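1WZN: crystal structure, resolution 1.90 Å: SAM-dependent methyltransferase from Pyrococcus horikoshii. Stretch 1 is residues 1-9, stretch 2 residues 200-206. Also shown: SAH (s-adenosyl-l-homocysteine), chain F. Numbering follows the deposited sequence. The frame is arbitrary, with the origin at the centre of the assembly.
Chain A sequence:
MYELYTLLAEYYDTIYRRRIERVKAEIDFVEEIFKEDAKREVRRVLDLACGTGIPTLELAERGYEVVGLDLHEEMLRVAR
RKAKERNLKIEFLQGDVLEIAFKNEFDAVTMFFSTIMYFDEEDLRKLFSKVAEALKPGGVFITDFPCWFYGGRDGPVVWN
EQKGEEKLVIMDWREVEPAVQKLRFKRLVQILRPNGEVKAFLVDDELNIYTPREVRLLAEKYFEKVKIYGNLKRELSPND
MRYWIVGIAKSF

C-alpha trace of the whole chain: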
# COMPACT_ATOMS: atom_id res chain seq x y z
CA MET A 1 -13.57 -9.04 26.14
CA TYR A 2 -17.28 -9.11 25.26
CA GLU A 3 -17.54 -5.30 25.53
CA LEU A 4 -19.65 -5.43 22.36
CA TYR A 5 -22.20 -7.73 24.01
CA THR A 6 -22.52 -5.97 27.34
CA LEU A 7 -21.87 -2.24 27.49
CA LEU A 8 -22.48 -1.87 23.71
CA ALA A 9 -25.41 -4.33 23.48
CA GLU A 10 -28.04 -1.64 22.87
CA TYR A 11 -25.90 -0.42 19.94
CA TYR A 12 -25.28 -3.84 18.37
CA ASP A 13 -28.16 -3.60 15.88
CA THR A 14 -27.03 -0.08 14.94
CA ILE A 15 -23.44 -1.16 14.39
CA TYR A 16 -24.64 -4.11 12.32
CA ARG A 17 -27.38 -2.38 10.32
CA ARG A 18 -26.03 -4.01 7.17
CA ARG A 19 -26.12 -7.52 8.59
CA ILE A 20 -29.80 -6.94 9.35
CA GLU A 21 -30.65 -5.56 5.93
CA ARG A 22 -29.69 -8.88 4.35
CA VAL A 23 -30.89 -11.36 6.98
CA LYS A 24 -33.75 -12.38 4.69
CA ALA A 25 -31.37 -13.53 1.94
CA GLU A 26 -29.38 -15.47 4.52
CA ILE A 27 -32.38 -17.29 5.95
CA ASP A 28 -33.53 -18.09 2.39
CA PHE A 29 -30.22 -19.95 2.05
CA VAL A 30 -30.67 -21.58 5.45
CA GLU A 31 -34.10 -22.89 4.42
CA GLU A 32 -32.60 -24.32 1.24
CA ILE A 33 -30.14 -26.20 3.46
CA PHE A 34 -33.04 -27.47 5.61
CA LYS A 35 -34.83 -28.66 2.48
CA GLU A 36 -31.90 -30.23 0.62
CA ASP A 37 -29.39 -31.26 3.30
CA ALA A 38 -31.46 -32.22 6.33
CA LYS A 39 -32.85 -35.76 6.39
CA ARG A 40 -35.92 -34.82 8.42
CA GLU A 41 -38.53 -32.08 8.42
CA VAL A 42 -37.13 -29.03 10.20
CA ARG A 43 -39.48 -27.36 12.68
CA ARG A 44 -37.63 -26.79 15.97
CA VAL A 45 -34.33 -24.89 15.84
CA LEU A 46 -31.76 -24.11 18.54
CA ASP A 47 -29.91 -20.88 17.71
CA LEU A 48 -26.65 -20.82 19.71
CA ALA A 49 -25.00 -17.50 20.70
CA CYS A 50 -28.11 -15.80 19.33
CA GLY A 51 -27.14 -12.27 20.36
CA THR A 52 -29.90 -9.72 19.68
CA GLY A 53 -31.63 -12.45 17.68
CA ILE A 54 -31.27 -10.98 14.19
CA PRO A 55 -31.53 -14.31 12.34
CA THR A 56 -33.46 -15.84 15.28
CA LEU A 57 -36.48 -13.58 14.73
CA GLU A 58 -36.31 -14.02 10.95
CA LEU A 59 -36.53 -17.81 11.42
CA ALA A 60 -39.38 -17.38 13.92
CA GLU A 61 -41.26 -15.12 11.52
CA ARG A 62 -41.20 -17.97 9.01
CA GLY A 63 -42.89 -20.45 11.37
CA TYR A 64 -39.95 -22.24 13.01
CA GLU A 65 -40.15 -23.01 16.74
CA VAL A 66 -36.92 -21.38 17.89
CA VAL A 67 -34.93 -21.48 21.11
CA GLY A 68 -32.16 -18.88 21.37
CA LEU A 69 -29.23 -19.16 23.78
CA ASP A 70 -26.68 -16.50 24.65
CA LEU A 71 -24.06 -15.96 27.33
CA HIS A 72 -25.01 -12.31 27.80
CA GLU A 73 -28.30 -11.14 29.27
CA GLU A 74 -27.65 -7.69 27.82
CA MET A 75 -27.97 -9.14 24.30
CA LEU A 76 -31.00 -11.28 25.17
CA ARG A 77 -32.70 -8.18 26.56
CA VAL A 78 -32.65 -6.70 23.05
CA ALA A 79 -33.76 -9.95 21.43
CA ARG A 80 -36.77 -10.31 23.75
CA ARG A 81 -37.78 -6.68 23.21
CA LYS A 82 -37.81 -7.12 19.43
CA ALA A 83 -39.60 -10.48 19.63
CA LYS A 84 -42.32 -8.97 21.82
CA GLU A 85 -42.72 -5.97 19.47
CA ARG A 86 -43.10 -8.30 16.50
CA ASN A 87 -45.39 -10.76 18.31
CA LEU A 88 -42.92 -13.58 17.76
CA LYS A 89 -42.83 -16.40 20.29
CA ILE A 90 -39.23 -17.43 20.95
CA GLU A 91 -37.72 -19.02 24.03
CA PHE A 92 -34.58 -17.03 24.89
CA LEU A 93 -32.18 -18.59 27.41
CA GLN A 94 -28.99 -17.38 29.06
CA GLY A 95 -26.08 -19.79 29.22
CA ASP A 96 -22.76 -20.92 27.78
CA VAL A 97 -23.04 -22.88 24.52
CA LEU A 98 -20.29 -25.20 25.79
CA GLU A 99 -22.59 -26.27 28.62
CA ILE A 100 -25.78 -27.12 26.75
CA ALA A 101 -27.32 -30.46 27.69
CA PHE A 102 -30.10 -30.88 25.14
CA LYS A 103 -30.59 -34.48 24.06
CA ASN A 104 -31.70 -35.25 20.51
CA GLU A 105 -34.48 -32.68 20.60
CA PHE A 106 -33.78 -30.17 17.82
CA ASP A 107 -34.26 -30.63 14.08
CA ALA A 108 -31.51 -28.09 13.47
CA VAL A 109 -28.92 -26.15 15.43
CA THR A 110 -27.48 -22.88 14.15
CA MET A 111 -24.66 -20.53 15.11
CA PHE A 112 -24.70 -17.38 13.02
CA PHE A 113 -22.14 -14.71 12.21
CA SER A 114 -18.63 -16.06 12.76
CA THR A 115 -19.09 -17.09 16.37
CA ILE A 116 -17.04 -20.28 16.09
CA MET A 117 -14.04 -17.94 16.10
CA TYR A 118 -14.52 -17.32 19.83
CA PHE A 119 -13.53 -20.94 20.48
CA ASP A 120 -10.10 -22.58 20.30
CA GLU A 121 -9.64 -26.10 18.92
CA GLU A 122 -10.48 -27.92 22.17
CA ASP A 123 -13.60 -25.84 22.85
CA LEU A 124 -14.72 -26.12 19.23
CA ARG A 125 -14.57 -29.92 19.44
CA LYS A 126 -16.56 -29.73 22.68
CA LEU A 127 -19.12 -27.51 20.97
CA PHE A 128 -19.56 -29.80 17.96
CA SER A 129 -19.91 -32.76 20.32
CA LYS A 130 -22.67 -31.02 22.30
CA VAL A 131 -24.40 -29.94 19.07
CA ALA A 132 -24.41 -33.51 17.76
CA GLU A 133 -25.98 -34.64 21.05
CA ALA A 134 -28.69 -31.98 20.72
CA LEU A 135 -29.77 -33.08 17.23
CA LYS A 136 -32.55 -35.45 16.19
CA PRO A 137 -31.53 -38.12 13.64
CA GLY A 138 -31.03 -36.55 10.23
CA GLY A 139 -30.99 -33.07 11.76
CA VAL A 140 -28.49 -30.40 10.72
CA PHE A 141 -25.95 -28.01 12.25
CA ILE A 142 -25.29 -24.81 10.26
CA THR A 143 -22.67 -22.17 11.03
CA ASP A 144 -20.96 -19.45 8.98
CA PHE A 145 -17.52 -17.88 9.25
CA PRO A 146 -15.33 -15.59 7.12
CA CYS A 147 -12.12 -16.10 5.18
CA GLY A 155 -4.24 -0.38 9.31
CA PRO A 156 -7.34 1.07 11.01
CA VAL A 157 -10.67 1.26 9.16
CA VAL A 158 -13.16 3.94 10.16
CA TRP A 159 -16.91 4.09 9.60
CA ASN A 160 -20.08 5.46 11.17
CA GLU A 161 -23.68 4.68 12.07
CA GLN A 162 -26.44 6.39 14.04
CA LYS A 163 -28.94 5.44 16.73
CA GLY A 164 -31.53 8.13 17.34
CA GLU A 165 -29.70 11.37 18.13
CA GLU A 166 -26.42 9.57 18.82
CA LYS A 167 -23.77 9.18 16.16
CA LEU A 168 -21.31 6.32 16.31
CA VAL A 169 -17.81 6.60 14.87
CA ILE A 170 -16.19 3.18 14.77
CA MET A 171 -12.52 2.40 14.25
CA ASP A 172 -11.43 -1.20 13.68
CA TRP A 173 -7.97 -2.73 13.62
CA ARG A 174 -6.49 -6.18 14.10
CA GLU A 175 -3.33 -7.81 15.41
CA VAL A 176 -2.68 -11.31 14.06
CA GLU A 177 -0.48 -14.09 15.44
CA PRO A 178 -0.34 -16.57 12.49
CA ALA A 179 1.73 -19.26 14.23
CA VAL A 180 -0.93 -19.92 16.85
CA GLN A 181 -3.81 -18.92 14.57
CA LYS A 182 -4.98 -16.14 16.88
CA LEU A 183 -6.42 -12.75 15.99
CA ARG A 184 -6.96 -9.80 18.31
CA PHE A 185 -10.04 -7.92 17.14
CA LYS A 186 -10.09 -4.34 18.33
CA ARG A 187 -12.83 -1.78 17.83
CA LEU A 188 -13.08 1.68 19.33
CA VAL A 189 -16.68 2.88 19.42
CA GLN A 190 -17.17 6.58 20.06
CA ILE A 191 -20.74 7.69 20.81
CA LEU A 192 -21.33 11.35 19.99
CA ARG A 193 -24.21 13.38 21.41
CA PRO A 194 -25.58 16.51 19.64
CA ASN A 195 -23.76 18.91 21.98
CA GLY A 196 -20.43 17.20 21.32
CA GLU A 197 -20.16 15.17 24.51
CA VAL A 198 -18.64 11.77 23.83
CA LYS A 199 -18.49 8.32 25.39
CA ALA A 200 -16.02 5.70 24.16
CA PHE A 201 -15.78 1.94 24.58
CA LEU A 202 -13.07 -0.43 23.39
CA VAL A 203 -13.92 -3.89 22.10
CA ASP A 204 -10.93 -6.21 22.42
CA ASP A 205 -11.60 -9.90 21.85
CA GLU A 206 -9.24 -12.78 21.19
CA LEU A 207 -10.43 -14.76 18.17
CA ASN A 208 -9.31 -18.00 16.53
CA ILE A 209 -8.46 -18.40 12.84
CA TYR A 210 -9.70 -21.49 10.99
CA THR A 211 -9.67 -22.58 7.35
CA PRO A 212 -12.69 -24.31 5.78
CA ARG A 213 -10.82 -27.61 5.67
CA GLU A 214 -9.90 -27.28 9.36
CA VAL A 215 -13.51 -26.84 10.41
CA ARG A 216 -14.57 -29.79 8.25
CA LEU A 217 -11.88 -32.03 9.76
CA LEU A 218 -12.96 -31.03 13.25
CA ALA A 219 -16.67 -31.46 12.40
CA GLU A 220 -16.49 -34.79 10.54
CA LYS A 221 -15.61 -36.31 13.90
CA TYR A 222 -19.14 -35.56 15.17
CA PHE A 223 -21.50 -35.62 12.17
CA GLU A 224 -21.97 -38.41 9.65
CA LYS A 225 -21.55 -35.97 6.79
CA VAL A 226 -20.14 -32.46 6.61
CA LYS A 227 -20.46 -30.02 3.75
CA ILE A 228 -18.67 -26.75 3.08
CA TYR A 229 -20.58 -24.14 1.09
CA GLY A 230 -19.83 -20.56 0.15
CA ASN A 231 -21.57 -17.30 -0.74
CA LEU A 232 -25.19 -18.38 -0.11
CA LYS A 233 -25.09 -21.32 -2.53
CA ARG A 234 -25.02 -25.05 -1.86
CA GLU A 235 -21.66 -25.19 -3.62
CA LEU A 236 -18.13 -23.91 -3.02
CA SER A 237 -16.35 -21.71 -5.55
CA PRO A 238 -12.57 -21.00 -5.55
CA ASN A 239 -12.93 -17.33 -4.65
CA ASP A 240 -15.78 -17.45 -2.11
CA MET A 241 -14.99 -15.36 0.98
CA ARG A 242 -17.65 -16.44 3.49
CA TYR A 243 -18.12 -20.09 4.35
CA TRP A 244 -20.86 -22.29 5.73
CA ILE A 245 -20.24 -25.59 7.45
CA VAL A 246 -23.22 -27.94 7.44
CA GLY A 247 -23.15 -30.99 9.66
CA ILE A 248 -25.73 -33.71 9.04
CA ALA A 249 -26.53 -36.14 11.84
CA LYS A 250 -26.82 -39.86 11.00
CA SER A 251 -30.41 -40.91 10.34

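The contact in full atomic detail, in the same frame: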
# COMPACT_ATOMS: atom_id res chain seq x y z
N MET A 1 -12.83 -8.33 27.23
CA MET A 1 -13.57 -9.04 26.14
C MET A 1 -15.08 -8.91 26.33
O MET A 1 -15.55 -8.59 27.42
CB MET A 1 -13.18 -10.52 26.12
CG MET A 1 -13.69 -11.31 27.33
SD MET A 1 -13.33 -13.08 27.25
CE MET A 1 -11.95 -13.19 28.42
N TYR A 2 -15.82 -9.18 25.26
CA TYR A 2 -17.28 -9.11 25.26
C TYR A 2 -17.87 -7.71 25.45
O TYR A 2 -19.08 -7.59 25.67
CB TYR A 2 -17.86 -10.04 26.33
CG TYR A 2 -17.38 -11.47 26.26
CD1 TYR A 2 -17.33 -12.16 25.04
CD2 TYR A 2 -17.00 -12.16 27.42
CE1 TYR A 2 -16.94 -13.50 24.99
CE2 TYR A 2 -16.60 -13.49 27.37
CZ TYR A 2 -16.58 -14.16 26.16
OH TYR A 2 -16.21 -15.48 26.12
N GLU A 3 -17.05 -6.67 25.37
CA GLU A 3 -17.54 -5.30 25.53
C GLU A 3 -18.70 -5.02 24.57
O GLU A 3 -19.61 -4.25 24.88
CB GLU A 3 -16.44 -4.27 25.25
CG GLU A 3 -15.27 -4.29 26.19
CD GLU A 3 -14.40 -5.52 26.05
OE1 GLU A 3 -14.34 -6.12 24.94
OE2 GLU A 3 -13.75 -5.88 27.05
N LEU A 4 -18.63 -5.62 23.39
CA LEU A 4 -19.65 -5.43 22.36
C LEU A 4 -21.00 -6.02 22.74
O LEU A 4 -22.04 -5.56 22.26
CB LEU A 4 -19.16 -6.05 21.05
CG LEU A 4 -20.01 -5.89 19.79
CD1 LEU A 4 -20.13 -4.41 19.42
CD2 LEU A 4 -19.37 -6.67 18.65
N TYR A 5 -20.99 -7.03 23.61
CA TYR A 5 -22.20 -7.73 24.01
C TYR A 5 -22.76 -7.35 25.37
O TYR A 5 -23.80 -7.86 25.79
CB TYR A 5 -21.93 -9.23 23.96
CG TYR A 5 -21.22 -9.62 22.69
CD1 TYR A 5 -21.70 -9.19 21.46
CD2 TYR A 5 -20.05 -10.37 22.72
CE1 TYR A 5 -21.04 -9.50 20.29
CE2 TYR A 5 -19.37 -10.69 21.55
CZ TYR A 5 -19.88 -10.24 20.33
OH TYR A 5 -19.22 -10.52 19.16
N THR A 6 -22.07 -6.44 26.04
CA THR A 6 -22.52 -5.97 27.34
C THR A 6 -22.78 -4.46 27.32
O THR A 6 -23.90 -4.00 27.18
CB THR A 6 -21.47 -6.33 28.39
OG1 THR A 6 -20.18 -5.87 27.96
CG2 THR A 6 -21.41 -7.85 28.57
N LEU A 7 -21.70 -3.69 27.47
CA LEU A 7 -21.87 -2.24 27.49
C LEU A 7 -22.40 -1.69 26.15
O LEU A 7 -23.08 -0.67 26.11
CB LEU A 7 -20.55 -1.58 27.89
CG LEU A 7 -20.16 -1.89 29.34
CD1 LEU A 7 -18.67 -2.15 29.51
CD2 LEU A 7 -20.53 -0.77 30.31
N LEU A 8 -22.05 -2.37 25.03
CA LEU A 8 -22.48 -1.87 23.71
C LEU A 8 -23.68 -2.65 23.17
O LEU A 8 -24.12 -2.48 22.04
CB LEU A 8 -21.31 -2.00 22.72
CG LEU A 8 -20.21 -0.96 22.95
CD1 LEU A 8 -18.96 -1.24 22.11
CD2 LEU A 8 -20.65 0.47 22.58
N ALA A 9 -24.28 -3.53 23.96
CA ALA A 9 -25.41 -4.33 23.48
C ALA A 9 -26.53 -3.54 22.81
O ALA A 9 -27.00 -3.92 21.74
CB ALA A 9 -25.98 -5.18 24.63
N ALA A 200 -16.77 6.64 24.99
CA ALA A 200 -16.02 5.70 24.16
C ALA A 200 -15.83 4.37 24.86
O ALA A 200 -15.57 4.31 26.07
CB ALA A 200 -14.68 6.29 23.79
N PHE A 201 -15.93 3.30 24.08
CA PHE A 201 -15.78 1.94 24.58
C PHE A 201 -14.86 1.18 23.63
O PHE A 201 -14.94 1.34 22.42
CB PHE A 201 -17.14 1.25 24.64
CG PHE A 201 -18.08 1.87 25.62
CD1 PHE A 201 -17.94 1.63 26.98
CD2 PHE A 201 -19.10 2.71 25.19
CE1 PHE A 201 -18.81 2.22 27.90
CE2 PHE A 201 -19.98 3.30 26.10
CZ PHE A 201 -19.83 3.05 27.46
N LEU A 202 -14.00 0.34 24.20
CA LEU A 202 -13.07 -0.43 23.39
C LEU A 202 -13.38 -1.92 23.40
O LEU A 202 -13.36 -2.55 24.45
CB LEU A 202 -11.63 -0.22 23.90
CG LEU A 202 -10.55 -1.09 23.24
CD1 LEU A 202 -10.35 -0.66 21.80
CD2 LEU A 202 -9.25 -0.98 24.02
N VAL A 203 -13.67 -2.46 22.23
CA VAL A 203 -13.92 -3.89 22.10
C VAL A 203 -12.53 -4.47 21.88
O VAL A 203 -11.74 -3.92 21.12
CB VAL A 203 -14.79 -4.23 20.87
CG1 VAL A 203 -14.92 -5.74 20.73
CG2 VAL A 203 -16.16 -3.59 21.00
N ASP A 204 -12.22 -5.57 22.56
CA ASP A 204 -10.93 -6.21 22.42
C ASP A 204 -11.11 -7.69 22.73
O ASP A 204 -11.02 -8.11 23.88
CB ASP A 204 -9.92 -5.57 23.38
CG ASP A 204 -8.53 -6.16 23.24
OD1 ASP A 204 -8.15 -6.55 22.13
OD2 ASP A 204 -7.81 -6.21 24.26
N ASP A 205 -11.38 -8.47 21.69
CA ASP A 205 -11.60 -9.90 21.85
C ASP A 205 -10.55 -10.75 21.15
O ASP A 205 -10.08 -10.40 20.07
CB ASP A 205 -12.96 -10.31 21.28
CG ASP A 205 -14.11 -9.60 21.96
OD1 ASP A 205 -14.06 -9.44 23.20
OD2 ASP A 205 -15.07 -9.23 21.25
N GLU A 206 -10.20 -11.87 21.77
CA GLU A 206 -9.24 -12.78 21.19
C GLU A 206 -10.03 -13.77 20.34
O GLU A 206 -10.93 -14.45 20.85
CB GLU A 206 -8.48 -13.54 22.27
CG GLU A 206 -7.46 -14.52 21.71
CD GLU A 206 -6.75 -15.32 22.78
OE1 GLU A 206 -7.40 -16.18 23.42
OE2 GLU A 206 -5.54 -15.09 22.98
N SAH F . -25.92 -14.87 16.23
CA SAH F . -26.03 -13.35 16.41
CB SAH F . -24.93 -12.69 17.20
CG SAH F . -23.49 -12.73 16.74
SD SAH F . -22.51 -11.88 18.06
C SAH F . -26.14 -12.74 14.94
O SAH F . -26.12 -13.50 13.95
OXT SAH F . -26.26 -11.46 14.88
C5' SAH F . -21.69 -13.18 18.91
C4' SAH F . -22.56 -13.69 20.15
O4' SAH F . -21.73 -14.71 20.72
C3' SAH F . -22.77 -12.70 21.28
O3' SAH F . -24.16 -12.44 21.47
C2' SAH F . -22.04 -13.39 22.50
O2' SAH F . -22.66 -13.08 23.75
C1' SAH F . -22.11 -14.86 22.12
N9 SAH F . -21.24 -15.70 22.71
C8 SAH F . -19.86 -15.76 22.75
N7 SAH F . -19.36 -16.74 23.43
C5 SAH F . -20.50 -17.44 23.91
C6 SAH F . -20.61 -18.62 24.72
N6 SAH F . -19.55 -19.31 25.19
N1 SAH F . -21.90 -19.02 24.99
C2 SAH F . -23.00 -18.36 24.53
N3 SAH F . -22.93 -17.22 23.75
C4 SAH F . -21.66 -16.82 23.48
O HOH W 1 -16.98 -8.10 22.34

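The chain's first nine residues fold back over a strand nearly two hundred positions later in sequence, and the two bury 481 Å² between them. Residues 200-206 are one length of a longer strand, while the N-terminal segment has no regular secondary structure. It therefore adds no rung-by-rung pairing of backbones: the CA atoms of Met1 and Asp205 lie 4.8 Å apart and those of Glu3 and Val203 5.2 Å, and each of the two direct hydrogen bonds joins a backbone NH to a carboxylate. The segment holds its own shape through backbone bonds, Tyr5 N to Tyr2 O at 2.9 Å and Leu8 N to Glu3 O at 3.1 Å, the second reaching into a type I turn from Thr6 to Ala9. This winding brings Glu3, Leu4, Leu7 and Leu8 to the strand and leaves Thr6 out of reach.

The polar end works by exchange. Asp205 OD1 accepts a hydrogen bond from Tyr2 N at 2.7 Å, and Glu3 OE1 accepts one from Asp204 N at 3.2 Å, so each stretch offers a carboxylate to the other's backbone. Glu3 points its CA-to-CB bond toward the strand, then bends at chi2 (p), and its CG comes within 3.1 Å of Leu202 O, a tight fit against the backbone. The price is two like charges close together, Glu3 OE1 and Asp205 OD1 being 3.8 Å apart. Positive charge from the chain terminus lies nearby: Met1 N donates to Glu3 OE2 at 2.6 Å, and it stands 4.4 Å from Asp205 OD1, near but beyond a salt bridge. Met1 CA adds a CA-H...O contact to Asp204 O at 3.5 Å, while the end of its side chain leads away from the strand.

Asp205 has a second use. One water accepts from Leu4 N at 3.2 Å and donates to Asp205 OD2 at 2.5 Å, filling the space between a backbone NH and a carboxylate that do not meet directly.

Further along, the contact turns apolar. Val203 CG2 is a small bump set over the notch between Leu4 CB and Leu8 CD1, which lie 4.9 Å apart; it is 3.9 Å from Leu4 CB and 3.8 Å from Leu8 CD1. Phe201 is the larger bump, pointing toward the N-terminal segment and losing 82 Å² to it, more than any other residue here. Its ring lies against Leu7 and Leu8: Leu8 CD2 approaches Phe201 CD2 at 3.8 Å and Leu7 CB approaches Phe201 CE1 at 4.2 Å, both oblique to the ring. Leu8 touches both strand side chains: its CD1 packs on Val203 CG2 and also lies 4.0 Å from Phe201 CB, while its CD2 reaches the ring at Phe201 CD2. Ala200, Leu202 and the ring-bearing Tyr2 direct their CA-to-CB bonds away from the contact.

The segment also reaches the bound S-adenosyl-L-homocysteine, the product of methyl transfer from SAM. Its C2' lies over one face of the Tyr5 ring, and Tyr5 CE1 is 3.6 Å from the ligand's SD. The rule to read here is carboxylates to backbone NH groups at one end, leucines packed against a valine and a phenylalanine at the other.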